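Local coordinates for sensor protein DivL (Caulobacter crescentus, PDB 4Q20) that acts as a histidine-kinase-family signalling protein in a two-component system that controls cell division and growth, and phosphorylates the regulator CtrA, at residues T87-A90 with R91-D95; T53-T56 with T57-Y61; G198-F201 with H202-A205. All coordinates share one frame; numbering follows the deposited sequence.

Contact 1 of 3, residues T87-A90 with R91-D95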
ATOM      1  N   THR A  87      -1.063  -7.543   7.347  1.00 59.76           N
ATOM      2  CA  THR A  87      -0.355  -8.660   6.715  1.00 61.53           C
ATOM      3  C   THR A  87      -0.920  -8.862   5.272  1.00 66.54           C
ATOM      4  O   THR A  87      -0.148  -9.088   4.340  1.00 67.23           O
ATOM      5  CB  THR A  87      -0.500  -9.920   7.636  1.00 71.46           C
ATOM      6  OG1 THR A  87       0.340  -9.800   8.785  1.00 76.56           O
ATOM      7  CG2 THR A  87      -0.171 -11.153   6.980  1.00 66.06           C
ATOM      8  N   GLN A  88      -2.240  -8.784   5.091  1.00 62.15           N
ATOM      9  CA  GLN A  88      -2.864  -8.908   3.763  1.00 61.89           C
ATOM     10  C   GLN A  88      -2.417  -7.752   2.827  1.00 65.43           C
ATOM     11  O   GLN A  88      -2.179  -7.978   1.639  1.00 66.94           O
ATOM     12  CB  GLN A  88      -4.392  -8.928   3.916  1.00 63.58           C
ATOM     13  CG  GLN A  88      -5.178  -9.108   2.628  1.00 77.74           C
ATOM     14  CD  GLN A  88      -6.593  -8.595   2.784  1.00111.25           C
ATOM     15  OE1 GLN A  88      -7.246  -8.775   3.828  1.00112.16           O
ATOM     16  NE2 GLN A  88      -7.097  -7.920   1.752  1.00103.62           N
ATOM     17  N   LEU A  89      -2.292  -6.533   3.363  1.00 60.60           N
ATOM     18  CA  LEU A  89      -1.850  -5.366   2.602  1.00 60.48           C
ATOM     19  C   LEU A  89      -0.372  -5.594   2.133  1.00 67.78           C
ATOM     20  O   LEU A  89      -0.087  -5.468   0.940  1.00 69.30           O
ATOM     21  CB  LEU A  89      -2.057  -4.108   3.452  1.00 60.23           C
ATOM     22  CG  LEU A  89      -1.727  -2.703   2.874  1.00 64.97           C
ATOM     23  CD1 LEU A  89      -1.862  -2.644   1.370  1.00 65.40           C
ATOM     24  CD2 LEU A  89      -2.576  -1.633   3.527  1.00 61.22           C
ATOM     25  N   ALA A  90       0.506  -6.053   3.041  1.00 64.95           N
ATOM     26  CA  ALA A  90       1.905  -6.430   2.794  1.00 64.38           C
ATOM     27  C   ALA A  90       2.023  -7.487   1.671  1.00 68.37           C
ATOM     28  O   ALA A  90       2.858  -7.331   0.784  1.00 69.92           O
ATOM     29  CB  ALA A  90       2.540  -6.964   4.076  1.00 64.69           C
ATOM     30  N   ARG A  91       1.186  -8.526   1.689  1.00 63.10           N
ATOM     31  CA  ARG A  91       1.167  -9.561   0.644  1.00 63.25           C
ATOM     32  C   ARG A  91       0.755  -9.002  -0.707  1.00 68.09           C
ATOM     33  O   ARG A  91       1.381  -9.346  -1.699  1.00 70.18           O
ATOM     34  CB  ARG A  91       0.237 -10.706   1.002  1.00 62.51           C
ATOM     35  CG  ARG A  91       0.730 -11.514   2.171  1.00 76.45           C
ATOM     36  CD  ARG A  91      -0.016 -12.823   2.187  1.00 99.92           C
ATOM     37  NE  ARG A  91      -0.124 -13.342   3.548  1.00107.16           N
ATOM     38  CZ  ARG A  91      -1.198 -13.207   4.316  1.00105.84           C
ATOM     39  NH1 ARG A  91      -2.283 -12.563   3.860  1.00 72.68           N
ATOM     40  NH2 ARG A  91      -1.210 -13.721   5.538  1.00 88.16           N
ATOM     41  N   SER A  92      -0.249  -8.121  -0.747  1.00 63.30           N
ATOM     42  CA  SER A  92      -0.673  -7.472  -1.987  1.00 63.49           C
ATOM     43  C   SER A  92       0.475  -6.667  -2.618  1.00 68.02           C
ATOM     44  O   SER A  92       0.671  -6.774  -3.824  1.00 70.87           O
ATOM     45  CB  SER A  92      -1.890  -6.578  -1.744  1.00 65.80           C
ATOM     46  OG  SER A  92      -2.987  -7.321  -1.236  1.00 72.47           O
ATOM     47  N   ILE A  93       1.242  -5.908  -1.812  1.00 63.43           N
ATOM     48  CA  ILE A  93       2.407  -5.128  -2.285  1.00 64.12           C
ATOM     49  C   ILE A  93       3.517  -6.095  -2.802  1.00 70.19           C
ATOM     50  O   ILE A  93       4.065  -5.886  -3.893  1.00 70.92           O
ATOM     51  CB  ILE A  93       2.940  -4.167  -1.200  1.00 65.35           C
ATOM     52  CG1 ILE A  93       1.854  -3.104  -0.841  1.00 64.36           C
ATOM     53  CG2 ILE A  93       4.251  -3.509  -1.676  1.00 66.28           C
ATOM     54  CD1 ILE A  93       2.233  -2.202   0.351  1.00 62.31           C
ATOM     55  N   ASP A  94       3.794  -7.175  -2.042  1.00 66.66           N
ATOM     56  CA  ASP A  94       4.778  -8.165  -2.475  1.00 69.33           C
ATOM     57  C   ASP A  94       4.346  -8.821  -3.795  1.00 74.29           C
ATOM     58  O   ASP A  94       5.191  -8.992  -4.672  1.00 76.22           O
ATOM     59  CB  ASP A  94       5.025  -9.236  -1.412  1.00 72.52           C
ATOM     60  CG  ASP A  94       5.896  -8.830  -0.235  1.00 96.17           C
ATOM     61  OD1 ASP A  94       6.580  -7.769  -0.325  1.00100.48           O
ATOM     62  OD2 ASP A  94       5.906  -9.571   0.773  1.00108.28           O
ATOM     63  N   ASP A  95       3.044  -9.107  -3.964  1.00 69.04           N
ATOM     64  CA  ASP A  95       2.490  -9.674  -5.187  1.00 70.84           C
ATOM     65  C   ASP A  95       2.662  -8.769  -6.381  1.00 77.15           C
ATOM     66  O   ASP A  95       3.012  -9.293  -7.443  1.00 79.88           O
ATOM     67  CB  ASP A  95       1.000  -9.988  -5.041  1.00 73.97           C
ATOM     68  CG  ASP A  95       0.596 -11.042  -4.014  1.00 89.89           C
ATOM     69  OD1 ASP A  95       1.512 -11.702  -3.431  1.00 89.57           O
ATOM     70  OD2 ASP A  95      -0.632 -11.144  -3.716  1.00101.80           O
TER

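Contact 2 of 3, residues T53-T56 with T57-Y61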
ATOM      1  N   THR A  53      -8.841  -1.122   0.863  1.00 70.20           N
ATOM      2  CA  THR A  53      -9.743  -2.034   1.589  1.00 71.12           C
ATOM      3  C   THR A  53      -9.085  -2.533   2.929  1.00 74.05           C
ATOM      4  O   THR A  53      -9.683  -2.295   3.972  1.00 75.36           O
ATOM      5  CB  THR A  53     -10.205  -3.180   0.677  1.00 80.71           C
ATOM      6  OG1 THR A  53     -10.748  -2.624  -0.527  1.00 87.78           O
ATOM      7  CG2 THR A  53     -11.216  -4.080   1.351  1.00 74.92           C
ATOM      8  N   PRO A  54      -7.873  -3.163   2.963  1.00 68.63           N
ATOM      9  CA  PRO A  54      -7.285  -3.531   4.261  1.00 68.15           C
ATOM     10  C   PRO A  54      -7.030  -2.315   5.149  1.00 70.80           C
ATOM     11  O   PRO A  54      -7.057  -2.435   6.362  1.00 72.76           O
ATOM     12  CB  PRO A  54      -5.960  -4.208   3.872  1.00 68.32           C
ATOM     13  CG  PRO A  54      -6.096  -4.574   2.485  1.00 72.42           C
ATOM     14  CD  PRO A  54      -6.977  -3.562   1.859  1.00 68.45           C
ATOM     15  N   LEU A  55      -6.792  -1.153   4.552  1.00 66.24           N
ATOM     16  CA  LEU A  55      -6.538   0.088   5.297  1.00 65.36           C
ATOM     17  C   LEU A  55      -7.721   0.516   6.163  1.00 68.78           C
ATOM     18  O   LEU A  55      -7.510   0.960   7.294  1.00 69.39           O
ATOM     19  CB  LEU A  55      -6.155   1.237   4.391  1.00 64.30           C
ATOM     20  CG  LEU A  55      -5.920   2.541   5.147  1.00 68.86           C
ATOM     21  CD1 LEU A  55      -4.629   2.498   5.998  1.00 67.64           C
ATOM     22  CD2 LEU A  55      -6.015   3.732   4.221  1.00 68.14           C
ATOM     23  N   THR A  56      -8.938   0.405   5.636  1.00 64.14           N
ATOM     24  CA  THR A  56     -10.178   0.748   6.327  1.00 66.32           C
ATOM     25  C   THR A  56     -10.297  -0.094   7.621  1.00 70.30           C
ATOM     26  O   THR A  56     -10.648   0.438   8.673  1.00 71.40           O
ATOM     27  CB  THR A  56     -11.355   0.555   5.329  1.00 80.99           C
ATOM     28  OG1 THR A  56     -11.256   1.559   4.322  1.00 80.72           O
ATOM     29  CG2 THR A  56     -12.702   0.634   5.968  1.00 83.76           C
ATOM     30  N   THR A  57      -9.929  -1.383   7.534  1.00 66.89           N
ATOM     31  CA  THR A  57      -9.951  -2.367   8.619  1.00 66.58           C
ATOM     32  C   THR A  57      -8.906  -2.005   9.708  1.00 67.72           C
ATOM     33  O   THR A  57      -9.218  -2.053  10.900  1.00 68.71           O
ATOM     34  CB  THR A  57      -9.753  -3.766   8.014  1.00 72.76           C
ATOM     35  OG1 THR A  57     -10.786  -3.989   7.048  1.00 73.76           O
ATOM     36  CG2 THR A  57      -9.790  -4.873   9.064  1.00 66.16           C
ATOM     37  N   ILE A  58      -7.698  -1.626   9.288  1.00 62.42           N
ATOM     38  CA  ILE A  58      -6.596  -1.217  10.165  1.00 62.41           C
ATOM     39  C   ILE A  58      -6.993   0.026  10.953  1.00 68.71           C
ATOM     40  O   ILE A  58      -6.818   0.026  12.173  1.00 69.87           O
ATOM     41  CB  ILE A  58      -5.251  -0.990   9.378  1.00 63.10           C
ATOM     42  CG1 ILE A  58      -4.698  -2.288   8.829  1.00 60.19           C
ATOM     43  CG2 ILE A  58      -4.179  -0.277  10.210  1.00 63.68           C
ATOM     44  CD1 ILE A  58      -3.673  -2.051   7.674  1.00 59.63           C
ATOM     45  N   ILE A  59      -7.521   1.074  10.273  1.00 66.47           N
ATOM     46  CA  ILE A  59      -7.950   2.318  10.923  1.00 66.08           C
ATOM     47  C   ILE A  59      -9.060   2.010  11.922  1.00 71.55           C
ATOM     48  O   ILE A  59      -8.896   2.337  13.095  1.00 74.64           O
ATOM     49  CB  ILE A  59      -8.365   3.426   9.897  1.00 68.67           C
ATOM     50  CG1 ILE A  59      -7.171   3.920   9.026  1.00 68.56           C
ATOM     51  CG2 ILE A  59      -9.070   4.608  10.566  1.00 67.78           C
ATOM     52  CD1 ILE A  59      -5.832   4.412   9.785  1.00 75.02           C
ATOM     53  N   GLY A  60     -10.139   1.366  11.463  1.00 66.96           N
ATOM     54  CA  GLY A  60     -11.320   1.031  12.257  1.00 67.58           C
ATOM     55  C   GLY A  60     -11.012   0.291  13.540  1.00 71.85           C
ATOM     56  O   GLY A  60     -11.381   0.733  14.623  1.00 74.14           O
ATOM     57  N   TYR A  61     -10.261  -0.803  13.445  1.00 68.22           N
ATOM     58  CA  TYR A  61      -9.897  -1.595  14.618  1.00 68.70           C
ATOM     59  C   TYR A  61      -8.801  -0.971  15.500  1.00 69.79           C
ATOM     60  O   TYR A  61      -8.891  -1.142  16.716  1.00 70.31           O
ATOM     61  CB  TYR A  61      -9.507  -2.996  14.221  1.00 69.12           C
ATOM     62  CG  TYR A  61     -10.699  -3.866  13.902  1.00 72.79           C
ATOM     63  CD1 TYR A  61     -11.585  -4.261  14.901  1.00 76.37           C
ATOM     64  CD2 TYR A  61     -10.957  -4.278  12.599  1.00 72.80           C
ATOM     65  CE1 TYR A  61     -12.679  -5.067  14.617  1.00 76.49           C
ATOM     66  CE2 TYR A  61     -12.059  -5.072  12.300  1.00 74.54           C
ATOM     67  CZ  TYR A  61     -12.908  -5.478  13.319  1.00 81.88           C
ATOM     68  OH  TYR A  61     -13.998  -6.272  13.079  1.00 83.59           O
TER

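Contact 3 of 3, residues G198-F201 with H202-A205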
ATOM      1  N   GLY A 198     -17.814 -23.059  -2.508  1.00115.72           N
ATOM      2  CA  GLY A 198     -17.155 -23.392  -3.754  1.00112.01           C
ATOM      3  C   GLY A 198     -17.074 -22.190  -4.668  1.00113.30           C
ATOM      4  O   GLY A 198     -17.803 -21.206  -4.490  1.00116.66           O
ATOM      5  N   VAL A 199     -16.177 -22.263  -5.640  1.00103.45           N
ATOM      6  CA  VAL A 199     -16.021 -21.244  -6.656  1.00101.37           C
ATOM      7  C   VAL A 199     -17.230 -21.365  -7.619  1.00108.32           C
ATOM      8  O   VAL A 199     -17.449 -22.457  -8.162  1.00109.47           O
ATOM      9  CB  VAL A 199     -14.668 -21.440  -7.377  1.00100.73           C
ATOM     10  CG1 VAL A 199     -14.396 -20.320  -8.373  1.00 99.97           C
ATOM     11  CG2 VAL A 199     -13.523 -21.564  -6.378  1.00 98.05           C
ATOM     12  N   PRO A 200     -18.076 -20.322  -7.819  1.00105.62           N
ATOM     13  CA  PRO A 200     -19.167 -20.477  -8.800  1.00107.78           C
ATOM     14  C   PRO A 200     -18.596 -20.733 -10.201  1.00105.25           C
ATOM     15  O   PRO A 200     -17.573 -20.160 -10.569  1.00100.66           O
ATOM     16  CB  PRO A 200     -19.939 -19.155  -8.714  1.00113.77           C
ATOM     17  CG  PRO A 200     -18.986 -18.183  -8.118  1.00115.87           C
ATOM     18  CD  PRO A 200     -18.013 -18.949  -7.274  1.00107.67           C
ATOM     19  N   PHE A 201     -19.252 -21.617 -10.958  1.00102.70           N
ATOM     20  CA  PHE A 201     -18.862 -22.084 -12.288  1.00100.40           C
ATOM     21  C   PHE A 201     -18.270 -20.987 -13.233  1.00105.13           C
ATOM     22  O   PHE A 201     -17.273 -21.252 -13.924  1.00101.39           O
ATOM     23  CB  PHE A 201     -20.061 -22.779 -12.983  1.00105.47           C
ATOM     24  CG  PHE A 201     -19.785 -23.025 -14.445  1.00105.34           C
ATOM     25  CD1 PHE A 201     -18.923 -24.047 -14.844  1.00104.42           C
ATOM     26  CD2 PHE A 201     -20.263 -22.145 -15.415  1.00108.26           C
ATOM     27  CE1 PHE A 201     -18.586 -24.215 -16.187  1.00104.68           C
ATOM     28  CE2 PHE A 201     -19.915 -22.306 -16.756  1.00110.62           C
ATOM     29  CZ  PHE A 201     -19.081 -23.341 -17.134  1.00106.11           C
ATOM     30  N   HIS A 202     -18.918 -19.808 -13.315  1.00106.68           N
ATOM     31  CA  HIS A 202     -18.516 -18.734 -14.229  1.00107.62           C
ATOM     32  C   HIS A 202     -17.143 -18.144 -13.898  1.00109.14           C
ATOM     33  O   HIS A 202     -16.467 -17.675 -14.816  1.00107.92           O
ATOM     34  CB  HIS A 202     -19.571 -17.617 -14.317  1.00113.83           C
ATOM     35  CG  HIS A 202     -19.943 -16.985 -13.010  1.00119.39           C
ATOM     36  ND1 HIS A 202     -19.439 -15.751 -12.639  1.00120.81           N
ATOM     37  CD2 HIS A 202     -20.803 -17.413 -12.053  1.00124.50           C
ATOM     38  CE1 HIS A 202     -19.989 -15.476 -11.465  1.00122.79           C
ATOM     39  NE2 HIS A 202     -20.812 -16.449 -11.068  1.00125.30           N
ATOM     40  N   VAL A 203     -16.715 -18.179 -12.628  1.00104.65           N
ATOM     41  CA  VAL A 203     -15.406 -17.626 -12.287  1.00101.54           C
ATOM     42  C   VAL A 203     -14.322 -18.735 -12.281  1.00102.03           C
ATOM     43  O   VAL A 203     -13.140 -18.397 -12.308  1.00100.32           O
ATOM     44  CB  VAL A 203     -15.373 -16.749 -10.995  1.00106.12           C
ATOM     45  CG1 VAL A 203     -16.289 -15.528 -11.122  1.00110.17           C
ATOM     46  CG2 VAL A 203     -15.706 -17.538  -9.747  1.00106.32           C
ATOM     47  N   GLN A 204     -14.715 -20.029 -12.325  1.00 97.24           N
ATOM     48  CA  GLN A 204     -13.795 -21.176 -12.310  1.00 93.10           C
ATOM     49  C   GLN A 204     -12.758 -21.169 -13.462  1.00 94.64           C
ATOM     50  O   GLN A 204     -11.598 -21.554 -13.245  1.00 92.22           O
ATOM     51  CB  GLN A 204     -14.574 -22.488 -12.307  1.00 95.28           C
ATOM     52  CG  GLN A 204     -14.806 -23.016 -10.894  1.00102.56           C
ATOM     53  CD  GLN A 204     -15.580 -24.321 -10.839  1.00114.07           C
ATOM     54  OE1 GLN A 204     -16.737 -24.363 -10.401  1.00112.72           O
ATOM     55  NE2 GLN A 204     -14.948 -25.430 -11.223  1.00 93.59           N
ATOM     56  N   ALA A 205     -13.153 -20.690 -14.649  1.00 92.92           N
ATOM     57  CA  ALA A 205     -12.291 -20.621 -15.842  1.00 91.53           C
ATOM     58  C   ALA A 205     -11.263 -19.480 -15.759  1.00 95.17           C
ATOM     59  O   ALA A 205     -10.222 -19.543 -16.425  1.00 93.52           O
ATOM     60  CB  ALA A 205     -13.137 -20.458 -17.097  1.00 94.81           C
TER

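Contact 1 of 3, residues T87-A90 with R91-D95
Thr-87 and Arg-91 stand one turn apart on helix 73-103 and carry the main side-chain contact. Thr-87 CG2 lies over one face of the Arg-91 guanidinium, offset toward its rim. It is 3.1 Å from Arg-91 NH2 and 3.5 Å from Arg-91 CZ. The arginine reaches back along the helix because CG sits beside the backbone N (chi1 -68°) and the chain then runs extended to NE. Its charge has a partner beyond this turn: NH2 forms a salt bridge with Glu-165. The Thr-87 hydroxyl turns to the Arg-83 carbonyl.

Hydrogen bonding comes next. Arg-91 N to Thr-87 O, Ile-93 N to Leu-89 O and Asp-94 N to Ala-90 O are regular helical bonds. Gln-88 O is gripped twice by Ser-92. Ser-92 N and Ser-92 OG each donate to it at 3.1 Å, from opposite faces of its carbonyl plane. The buried serine hydroxyl is thereby satisfied within its own helix.

The apolar part is small. Leu-89 CD1 and Ile-93 CD1 approach to 4.2 Å along one helix face. That face meets the second subunit, where Leu-89 packs on Leu-55 and Ile-93 on Val-47 of that subunit. Within the chain, Leu-89 also touches Leu-51 and Pro-54 of helix 26-66.

The arrangement is that of the second helix of a HisKA helical hairpin. Two such hairpins, one from each subunit, form the four-helix dimerisation bundle known from histidine kinases.

Contact 2 of 3, residues T53-T56 with T57-Y61
Leu-55 and Ile-59 meet one turn apart on helix 26-66. Leu-55 CD1 comes to 4.2 Å from Ile-59 CG1. Leu-55 CG is anti to the backbone N (chi1 179°), and the CD1 branch is the one that meets the isoleucine. Ile-59 CG1 also rests against the leucine backbone, 3.4 Å from Leu-55 O. Ile-59 N donates to that same oxygen in a nearly straight bond of 170°.

Ile-58 starts out as Ile-59 does, but its chain is extended at chi2 (161°), which keeps CD1 near Pro-54 O. Its CG1 and CD1 lie over the turn begun by Pro-54, with CG1 3.4 Å and CD1 3.6 Å from Pro-54 O. Ile-58 N reaches this oxygen in the carbonyl plane, so the peptide carbonyl carries both a hydrogen bond and an aliphatic cover. Pro-54 itself has no N-H for the preceding turn, and the helix is kinked there.

The threonines are differently set. Thr-57 CB is 3.4 Å from Pro-54 O. Thr-57 CG2 meets the edge of the Tyr-61 ring in its plane, 3.8 Å from Tyr-61 CD2. The Thr-56 hydroxyl lies beside its own backbone N and hydrogen-bonds to Arg-52 O. Thr-53 OG1 likewise hydrogen-bonds to the carbonyl O of Tyr-49, the phosphotyrosine site, which is unmodified here.

The turns occupy the first helix of the HisKA hairpin. Pro-54, Thr-57 and Tyr-61 face helix 73-103 of the same chain, on Gln-88, Ala-85 and Ala-81. Leu-55 packs on Leu-89 of the second subunit, and Ile-58 and Ile-59 pack on Ala-86 of that subunit.

Contact 3 of 3, residues G198-F201 with H202-A205
Val-199 can be followed from CB to its tip as it meets the short helical turn 201-204. Its CB lies 3.9 Å from Gln-204 CG. The CG1 branch, anti to the backbone N (chi1 -175°), is the one that reaches the turn. It presses closely on Val-203 CG2 at 3.4 Å and touches Gln-204 CG at 3.7 Å. Beyond the two segments, Val-199 also packs on Leu-239 of strand 236-241, and its backbone N forms a hydrogen bond with Ser-241 OG.

Val-203 CG2 is shared. Besides Val-199 CG1, it meets Pro-200 CD at 3.7 Å. His-202 NE2 comes to 3.7 Å from Pro-200 CB, which lies oblique to the imidazole.

The backbone bonds are few and poorly directed. Val-203 N donates to Pro-200 O at 3.0 Å, from above the carbonyl plane. Gln-204 N reaches Phe-201 O at 3.3 Å, 72° out of that plane, and adds a weak bond to Pro-200 O.

Gly-198 is the last glycine of an Asp-x-Gly-x-Gly sequence, as in the nucleotide-binding G1 box of GHKL ATPases. The chemistry implies a turn in which bent, partly weak backbone bonds and the aliphatic contacts of Val-199, Pro-200 and Val-203 act together.

How the contacts relate
Contact 2, contact 1 and contact 3 follow one another along the chain in that order. Contacts 2 and 1 lie on helices 26-66 and 73-103, which succeed each other and form the HisKA hairpin. Their centres are 14 Å apart, they touch each other through Pro-54, and both meet the second subunit. Contact 3 belongs to the ATPase-like domain, in the loop after strand 187-194 and the short helix 201-204 that follows. Its centre is 24 Å from that of contact 1 and 29 Å from that of contact 2, with no touch to either. The set thus samples the dimerising helices and the ATPase-like domain, the two parts of a histidine-kinase core.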